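Local atomic coordinates of binding domain (Hc) of Paraclostridial Mosquitocidal Protein 1 (Paraclostridium bifermentans, PDB entry 6HOX), a protein that forms the receptor-binding domain of a botulinum-like clostridial neurotoxin that targets Anopheles mosquitoes, with a role in host nerve-cell targeting. Residues 284-288 with 359-363; 367-373 with 384-389. Residues are numbered along the deposited sequence.

Contact 1 (284-288 with 359-363); sequences GEYYP and YMVLN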
ATOM      1  N   GLY A 284      21.744 -19.186  27.698  1.00 54.77           N
ATOM      2  CA  GLY A 284      21.492 -17.967  28.444  1.00 61.76           C
ATOM      3  C   GLY A 284      20.608 -16.988  27.687  1.00 62.52           C
ATOM      4  O   GLY A 284      20.652 -15.799  27.996  1.00 69.95           O
ATOM      5  N   GLU A 285      19.776 -17.480  26.747  1.00 58.03           N
ATOM      6  CA  GLU A 285      19.315 -16.668  25.608  1.00 52.25           C
ATOM      7  C   GLU A 285      17.785 -16.554  25.522  1.00 46.93           C
ATOM      8  O   GLU A 285      17.045 -17.499  25.772  1.00 41.06           O
ATOM      9  CB  GLU A 285      19.836 -17.259  24.298  1.00 54.95           C
ATOM     10  CG  GLU A 285      21.352 -17.329  24.212  1.00 57.50           C
ATOM     11  CD  GLU A 285      22.087 -15.998  24.143  1.00 58.74           C
ATOM     12  OE1 GLU A 285      21.433 -14.940  23.968  1.00 53.23           O
ATOM     13  OE2 GLU A 285      23.325 -16.025  24.261  1.00 60.35           O
ATOM     14  N   TYR A 286      17.344 -15.360  25.105  1.00 45.09           N
ATOM     15  CA  TYR A 286      16.015 -15.118  24.558  1.00 45.52           C
ATOM     16  C   TYR A 286      16.036 -15.319  23.034  1.00 39.32           C
ATOM     17  O   TYR A 286      16.884 -14.755  22.334  1.00 39.00           O
ATOM     18  CB  TYR A 286      15.551 -13.696  24.872  1.00 45.73           C
ATOM     19  CG  TYR A 286      15.578 -13.320  26.329  1.00 46.96           C
ATOM     20  CD1 TYR A 286      16.718 -12.786  26.900  1.00 45.74           C
ATOM     21  CD2 TYR A 286      14.452 -13.453  27.122  1.00 47.79           C
ATOM     22  CE1 TYR A 286      16.754 -12.425  28.234  1.00 48.95           C
ATOM     23  CE2 TYR A 286      14.464 -13.080  28.456  1.00 51.58           C
ATOM     24  CZ  TYR A 286      15.622 -12.569  29.017  1.00 51.58           C
ATOM     25  OH  TYR A 286      15.660 -12.195  30.332  1.00 53.27           O
ATOM     26  N   TYR A 287      15.088 -16.115  22.538  1.00 35.28           N
ATOM     27  CA  TYR A 287      14.930 -16.418  21.125  1.00 35.64           C
ATOM     28  C   TYR A 287      13.649 -15.761  20.610  1.00 36.21           C
ATOM     29  O   TYR A 287      12.569 -16.003  21.144  1.00 30.88           O
ATOM     30  CB  TYR A 287      14.872 -17.930  20.883  1.00 33.95           C
ATOM     31  CG  TYR A 287      16.194 -18.649  21.002  1.00 34.61           C
ATOM     32  CD1 TYR A 287      16.759 -18.935  22.235  1.00 34.71           C
ATOM     33  CD2 TYR A 287      16.901 -19.021  19.873  1.00 37.20           C
ATOM     34  CE1 TYR A 287      17.977 -19.595  22.342  1.00 37.11           C
ATOM     35  CE2 TYR A 287      18.120 -19.677  19.961  1.00 39.88           C
ATOM     36  CZ  TYR A 287      18.667 -19.969  21.200  1.00 38.61           C
ATOM     37  OH  TYR A 287      19.880 -20.605  21.264  1.00 36.42           O
ATOM     38  N   PRO A 288      13.704 -14.932  19.539  1.00 33.99           N
ATOM     39  CA  PRO A 288      12.475 -14.479  18.887  1.00 31.18           C
ATOM     40  C   PRO A 288      11.958 -15.611  17.990  1.00 29.71           C
ATOM     41  O   PRO A 288      12.746 -16.373  17.440  1.00 28.86           O
ATOM     42  CB  PRO A 288      12.943 -13.237  18.119  1.00 30.83           C
ATOM     43  CG  PRO A 288      14.370 -13.584  17.733  1.00 31.63           C
ATOM     44  CD  PRO A 288      14.913 -14.383  18.908  1.00 31.47           C
ATOM     45  N   TYR A 359      20.500 -19.712  14.434  1.00 31.68           N
ATOM     46  CA  TYR A 359      19.308 -19.151  15.068  1.00 31.88           C
ATOM     47  C   TYR A 359      19.634 -17.793  15.684  1.00 30.94           C
ATOM     48  O   TYR A 359      20.683 -17.603  16.330  1.00 28.04           O
ATOM     49  CB  TYR A 359      18.734 -20.093  16.133  1.00 33.68           C
ATOM     50  CG  TYR A 359      18.274 -21.405  15.568  1.00 34.79           C
ATOM     51  CD1 TYR A 359      17.162 -21.481  14.744  1.00 36.72           C
ATOM     52  CD2 TYR A 359      18.982 -22.569  15.803  1.00 37.96           C
ATOM     53  CE1 TYR A 359      16.764 -22.680  14.176  1.00 37.11           C
ATOM     54  CE2 TYR A 359      18.588 -23.781  15.253  1.00 37.61           C
ATOM     55  CZ  TYR A 359      17.474 -23.838  14.441  1.00 38.43           C
ATOM     56  OH  TYR A 359      17.088 -25.031  13.900  1.00 41.32           O
ATOM     57  N   MET A 360      18.705 -16.848  15.504  1.00 29.23           N
ATOM     58  CA  MET A 360      18.870 -15.516  16.039  1.00 28.82           C
ATOM     59  C   MET A 360      18.404 -15.521  17.492  1.00 29.04           C
ATOM     60  O   MET A 360      17.512 -16.280  17.832  1.00 30.23           O
ATOM     61  CB  MET A 360      18.061 -14.478  15.253  1.00 29.33           C
ATOM     62  CG  MET A 360      18.315 -14.499  13.755  1.00 28.89           C
ATOM     63  SD  MET A 360      20.023 -14.121  13.267  1.00 29.96           S
ATOM     64  CE  MET A 360      20.124 -12.376  13.644  1.00 30.69           C
ATOM     65  N   VAL A 361      19.000 -14.633  18.294  1.00 29.19           N
ATOM     66  CA  VAL A 361      18.663 -14.403  19.664  1.00 30.28           C
ATOM     67  C   VAL A 361      18.460 -12.897  19.845  1.00 32.97           C
ATOM     68  O   VAL A 361      18.712 -12.126  18.917  1.00 34.40           O
ATOM     69  CB  VAL A 361      19.767 -14.946  20.604  1.00 32.22           C
ATOM     70  CG1 VAL A 361      19.929 -16.453  20.461  1.00 32.26           C
ATOM     71  CG2 VAL A 361      21.100 -14.244  20.373  1.00 31.98           C
ATOM     72  N   LEU A 362      17.971 -12.504  21.029  1.00 32.15           N
ATOM     73  CA  LEU A 362      17.895 -11.125  21.456  1.00 36.56           C
ATOM     74  C   LEU A 362      18.982 -10.897  22.506  1.00 40.90           C
ATOM     75  O   LEU A 362      18.994 -11.560  23.525  1.00 42.89           O
ATOM     76  CB  LEU A 362      16.512 -10.827  22.045  1.00 36.69           C
ATOM     77  CG  LEU A 362      15.328 -11.227  21.176  1.00 37.35           C
ATOM     78  CD1 LEU A 362      14.024 -10.893  21.873  1.00 39.10           C
ATOM     79  CD2 LEU A 362      15.396 -10.556  19.805  1.00 38.32           C
ATOM     80  N   ASN A 363      19.880  -9.948  22.235  1.00 42.03           N
ATOM     81  CA  ASN A 363      21.067  -9.770  23.030  1.00 42.11           C
ATOM     82  C   ASN A 363      21.389  -8.282  23.083  1.00 41.45           C
ATOM     83  O   ASN A 363      21.129  -7.577  22.126  1.00 41.60           O
ATOM     84  CB  ASN A 363      22.242 -10.555  22.445  1.00 45.44           C
ATOM     85  CG  ASN A 363      23.256 -10.997  23.478  1.00 45.08           C
ATOM     86  OD1 ASN A 363      22.991 -11.896  24.260  1.00 49.75           O
ATOM     87  ND2 ASN A 363      24.437 -10.409  23.452  1.00 53.17           N
TER
HETATM   88  O   HOH W   1      15.270 -17.411  16.822  1.00 37.50           O
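Tyr287 bends back over the segment it seems to avoid. Its CA-to-CB bond points away from 359-363, yet with chi1 near -74° (m) the ring swings round until Val361 CG1 sits over one face, 3.8 Å from the centroid and 16° off the normal, a CH-pi contact. The edge of the same ring meets Tyr359, with Tyr287 CE2 to Tyr359 CB 3.9 Å. A broad aromatic surface suits this place because it can cover a small branched valine and still reach the neighbouring backbone. Val361, itself m, offers its other methyl to Glu285, whose m, m rotamer folds the carboxylate back so that Glu285 OE1 lies 3.7 Å from Val361 CG2; Glu285 OE2 has a weak, long ion pair with Lys354. Both segments belong to the C-terminal receptor-binding region, whose family has the beta-trefoil fold, and their strands approach to 4.6 Å at 128°. A single direct backbone hydrogen bond joins them, Leu362 N to Tyr286 O at 2.8 Å. Pro288, with no amide hydrogen to offer, instead packs its ring on leucine, Pro288 CG to Leu362 CD2 being 3.8 Å. Nearby, a water bridges Pro288 O (2.8 Å) and Met360 O (2.7 Å). The Tyr286 ring, chi1 m, leads away from 359-363 and meets Tyr342 edge-to-face, while Met360, m at all three chi angles, turns to Leu347 and Leu412.

Contact 2 (367-373 with 384-389); sequences NGDLKLI and QIRIFE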
ATOM      1  N   ASN A 367      26.485  -8.532  17.613  1.00 39.81           N
ATOM      2  CA  ASN A 367      27.344  -9.586  17.108  1.00 38.84           C
ATOM      3  C   ASN A 367      27.127  -9.734  15.593  1.00 38.24           C
ATOM      4  O   ASN A 367      26.363 -10.585  15.145  1.00 34.20           O
ATOM      5  CB  ASN A 367      27.079 -10.918  17.813  1.00 39.45           C
ATOM      6  CG  ASN A 367      27.976 -12.019  17.296  1.00 39.96           C
ATOM      7  OD1 ASN A 367      29.041 -11.735  16.762  1.00 47.36           O
ATOM      8  ND2 ASN A 367      27.571 -13.265  17.453  1.00 40.65           N
ATOM      9  N   GLY A 368      27.835  -8.907  14.823  1.00 36.60           N
ATOM     10  CA  GLY A 368      27.679  -8.823  13.388  1.00 38.12           C
ATOM     11  C   GLY A 368      26.859  -7.603  13.024  1.00 39.77           C
ATOM     12  O   GLY A 368      26.588  -6.771  13.891  1.00 39.89           O
ATOM     13  N   ASP A 369      26.486  -7.498  11.740  1.00 36.37           N
ATOM     14  CA  ASP A 369      25.742  -6.363  11.220  1.00 33.20           C
ATOM     15  C   ASP A 369      24.488  -6.881  10.512  1.00 30.78           C
ATOM     16  O   ASP A 369      24.503  -7.959   9.943  1.00 29.53           O
ATOM     17  CB  ASP A 369      26.598  -5.517  10.273  1.00 35.49           C
ATOM     18  CG  ASP A 369      27.845  -4.959  10.941  1.00 39.41           C
ATOM     19  OD1 ASP A 369      28.856  -5.679  10.987  1.00 44.43           O
ATOM     20  OD2 ASP A 369      27.778  -3.829  11.448  1.00 39.72           O
ATOM     21  N   LEU A 370      23.409  -6.104  10.638  1.00 30.64           N
ATOM     22  CA  LEU A 370      22.182  -6.246   9.884  1.00 30.11           C
ATOM     23  C   LEU A 370      22.146  -5.127   8.851  1.00 28.56           C
ATOM     24  O   LEU A 370      22.447  -3.979   9.172  1.00 25.90           O
ATOM     25  CB  LEU A 370      20.968  -6.129  10.808  1.00 31.18           C
ATOM     26  CG  LEU A 370      20.406  -7.437  11.340  1.00 32.98           C
ATOM     27  CD1 LEU A 370      21.505  -8.245  11.988  1.00 34.52           C
ATOM     28  CD2 LEU A 370      19.255  -7.174  12.307  1.00 34.97           C
ATOM     29  N   LYS A 371      21.739  -5.492   7.635  1.00 27.96           N
ATOM     30  CA  LYS A 371      21.508  -4.564   6.560  1.00 28.15           C
ATOM     31  C   LYS A 371      20.092  -4.801   6.021  1.00 26.40           C
ATOM     32  O   LYS A 371      19.718  -5.931   5.735  1.00 25.73           O
ATOM     33  CB  LYS A 371      22.578  -4.768   5.487  1.00 31.89           C
ATOM     34  CG  LYS A 371      22.712  -3.631   4.488  1.00 35.77           C
ATOM     35  CD  LYS A 371      23.817  -3.855   3.484  1.00 38.05           C
ATOM     36  CE  LYS A 371      25.180  -3.506   4.048  1.00 42.36           C
ATOM     37  NZ  LYS A 371      25.958  -2.685   3.092  1.00 46.25           N
ATOM     38  N   LEU A 372      19.302  -3.730   5.926  1.00 24.75           N
ATOM     39  CA  LEU A 372      18.004  -3.803   5.293  1.00 25.45           C
ATOM     40  C   LEU A 372      18.191  -3.499   3.804  1.00 25.08           C
ATOM     41  O   LEU A 372      18.700  -2.435   3.421  1.00 25.49           O
ATOM     42  CB  LEU A 372      17.027  -2.836   5.973  1.00 27.12           C
ATOM     43  CG  LEU A 372      16.334  -3.381   7.229  1.00 29.35           C
ATOM     44  CD1 LEU A 372      17.327  -3.621   8.347  1.00 31.36           C
ATOM     45  CD2 LEU A 372      15.234  -2.449   7.722  1.00 32.18           C
ATOM     46  N   ILE A 373      17.778  -4.457   2.976  1.00 23.60           N
ATOM     47  CA  ILE A 373      18.026  -4.433   1.540  1.00 24.15           C
ATOM     48  C   ILE A 373      16.712  -4.674   0.791  1.00 21.87           C
ATOM     49  O   ILE A 373      15.708  -5.120   1.348  1.00 22.39           O
ATOM     50  CB  ILE A 373      19.082  -5.482   1.127  1.00 24.39           C
ATOM     51  CG1 ILE A 373      18.565  -6.899   1.368  1.00 24.38           C
ATOM     52  CG2 ILE A 373      20.403  -5.204   1.833  1.00 26.53           C
ATOM     53  CD1 ILE A 373      19.549  -7.991   1.062  1.00 24.11           C
ATOM     54  N   GLN A 384      14.162  -7.359   2.570  1.00 22.92           N
ATOM     55  CA  GLN A 384      14.913  -8.481   3.091  1.00 21.99           C
ATOM     56  C   GLN A 384      15.952  -7.930   4.069  1.00 24.16           C
ATOM     57  O   GLN A 384      16.234  -6.726   4.079  1.00 24.33           O
ATOM     58  CB  GLN A 384      15.540  -9.294   1.964  1.00 22.58           C
ATOM     59  CG  GLN A 384      14.545  -9.712   0.890  1.00 22.84           C
ATOM     60  CD  GLN A 384      14.306  -8.593  -0.091  1.00 24.30           C
ATOM     61  OE1 GLN A 384      15.234  -7.871  -0.450  1.00 25.62           O
ATOM     62  NE2 GLN A 384      13.063  -8.444  -0.538  1.00 24.91           N
ATOM     63  N   ILE A 385      16.496  -8.821   4.902  1.00 25.02           N
ATOM     64  CA  ILE A 385      17.439  -8.432   5.924  1.00 24.34           C
ATOM     65  C   ILE A 385      18.652  -9.355   5.834  1.00 23.94           C
ATOM     66  O   ILE A 385      18.516 -10.569   5.975  1.00 23.02           O
ATOM     67  CB  ILE A 385      16.800  -8.440   7.326  1.00 25.96           C
ATOM     68  CG1 ILE A 385      15.626  -7.457   7.413  1.00 24.89           C
ATOM     69  CG2 ILE A 385      17.856  -8.161   8.390  1.00 25.23           C
ATOM     70  CD1 ILE A 385      14.971  -7.391   8.778  1.00 24.50           C
ATOM     71  N   ARG A 386      19.811  -8.743   5.558  1.00 23.16           N
ATOM     72  CA  ARG A 386      21.049  -9.445   5.354  1.00 24.41           C
ATOM     73  C   ARG A 386      21.856  -9.393   6.651  1.00 24.67           C
ATOM     74  O   ARG A 386      22.106  -8.305   7.191  1.00 22.02           O
ATOM     75  CB  ARG A 386      21.844  -8.852   4.189  1.00 25.05           C
ATOM     76  CG  ARG A 386      23.115  -9.624   3.858  1.00 27.70           C
ATOM     77  CD  ARG A 386      23.638  -9.384   2.457  1.00 29.02           C
ATOM     78  NE  ARG A 386      24.909 -10.061   2.186  1.00 30.87           N
ATOM     79  CZ  ARG A 386      25.570  -9.999   1.020  1.00 34.45           C
ATOM     80  NH1 ARG A 386      25.078  -9.293   0.010  1.00 28.82           N
ATOM     81  NH2 ARG A 386      26.716 -10.656   0.865  1.00 33.55           N
ATOM     82  N   ILE A 387      22.258 -10.588   7.102  1.00 24.86           N
ATOM     83  CA  ILE A 387      23.086 -10.813   8.275  1.00 27.18           C
ATOM     84  C   ILE A 387      24.534 -10.963   7.794  1.00 26.32           C
ATOM     85  O   ILE A 387      24.815 -11.830   6.954  1.00 25.14           O
ATOM     86  CB  ILE A 387      22.650 -12.090   9.033  1.00 28.85           C
ATOM     87  CG1 ILE A 387      21.147 -12.144   9.335  1.00 32.18           C
ATOM     88  CG2 ILE A 387      23.498 -12.290  10.279  1.00 29.11           C
ATOM     89  CD1 ILE A 387      20.646 -10.995  10.154  1.00 37.31           C
ATOM     90  N   PHE A 388      25.422 -10.128   8.339  1.00 27.36           N
ATOM     91  CA  PHE A 388      26.863 -10.161   8.093  1.00 28.56           C
ATOM     92  C   PHE A 388      27.541 -10.592   9.385  1.00 30.08           C
ATOM     93  O   PHE A 388      27.503  -9.851  10.361  1.00 30.72           O
ATOM     94  CB  PHE A 388      27.433  -8.785   7.731  1.00 28.28           C
ATOM     95  CG  PHE A 388      27.015  -8.292   6.376  1.00 28.61           C
ATOM     96  CD1 PHE A 388      27.742  -8.631   5.247  1.00 30.17           C
ATOM     97  CD2 PHE A 388      25.874  -7.520   6.226  1.00 28.26           C
ATOM     98  CE1 PHE A 388      27.341  -8.205   3.993  1.00 29.39           C
ATOM     99  CE2 PHE A 388      25.477  -7.095   4.969  1.00 29.17           C
ATOM    100  CZ  PHE A 388      26.212  -7.436   3.856  1.00 29.02           C
ATOM    101  N   GLU A 389      28.131 -11.787   9.375  1.00 31.96           N
ATOM    102  CA  GLU A 389      28.741 -12.345  10.576  1.00 34.51           C
ATOM    103  C   GLU A 389      29.838 -13.308  10.133  1.00 33.21           C
ATOM    104  O   GLU A 389      29.738 -13.943   9.087  1.00 31.88           O
ATOM    105  CB  GLU A 389      27.684 -13.029  11.450  1.00 34.72           C
ATOM    106  CG  GLU A 389      28.146 -13.321  12.870  1.00 35.71           C
ATOM    107  CD  GLU A 389      28.675 -14.717  13.182  1.00 34.06           C
ATOM    108  OE1 GLU A 389      28.474 -15.660  12.377  1.00 32.96           O
ATOM    109  OE2 GLU A 389      29.265 -14.865  14.266  1.00 33.12           O
TER
HETATM  110  O   HOH W   2      30.434 -15.183  17.342  1.00 50.47           O
HETATM  111  O   HOH W   3      30.245  -7.805  10.519  1.00 52.69           O
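Leu370, Leu372, Ile385 and Ile387 make the apolar centre, all on one face of a two-stranded antiparallel hairpin. Leu370 CD1 meets Ile387 CD1 at 3.4 Å, a close fit, and Leu370 CG lies 4.0 Å from Ile385 CG2; Leu372 CG follows at 4.1 Å from Ile385 CG1. Branched aliphatic side chains suit this buried face because they fill space without needing polar partners. These residues form the non-hydrogen-bonded pairs, Leu370 with Ile387 and Leu372 with Ile385. Between and beyond them, three hydrogen-bonded pairs each carry two backbone bonds: Asp369 with Phe388, Lys371 with Arg386 and Ile373 with Gln384. Phe388 N to Asp369 O is 2.8 Å. Ile373 N to Gln384 O is 3.0 Å. The side chains of these pairs occupy the opposite face, which is more mixed. There Lys371 lays its aliphatic arm beside the phenylalanine, Lys371 CE to Phe388 CE2 3.7 Å, giving apolar cover while keeping a charged end; Ile373 CD1 meets only the base of the arginine, Arg386 CB, at 4.0 Å. At the polar edge Gly368, with phi 102°, brings its CA to 3.2 Å from Phe388 O, where a CB would clash. Asp369 forms a salt bridge with Arg366, and Glu389 one with Arg392. The arrangement is consistent with the hairpins from which a beta-trefoil, the fold of this family, is built. Strand 333-339 flanks it beside 369-373, bonding Leu370 to Ala335, and strand 394-398 flanks it beside 384-388, bonding Ile385 to Leu396.

From the N terminus, the chain first passes along 284-288, then through strands 295-297, 302-305, 316-320, 333-339 and 345-348 before 359-363 returns to it: contact 1 closes this long loop, with 70 residues between its segments. After three intervening residues, 367-373 begins, and after a 10-residue connection 384-389 turns back to complete contact 2, a local hairpin. The two closures therefore follow in series and neither nests within nor crosses the other. Their centres lie 16 Å apart, and they touch where Met360 CE packs on Ile387 CD1 at 3.8 Å. Contact 1 thus ties early and middle parts of the C-terminal receptor-binding region together, while contact 2 pairs sequential strands of the same sheet.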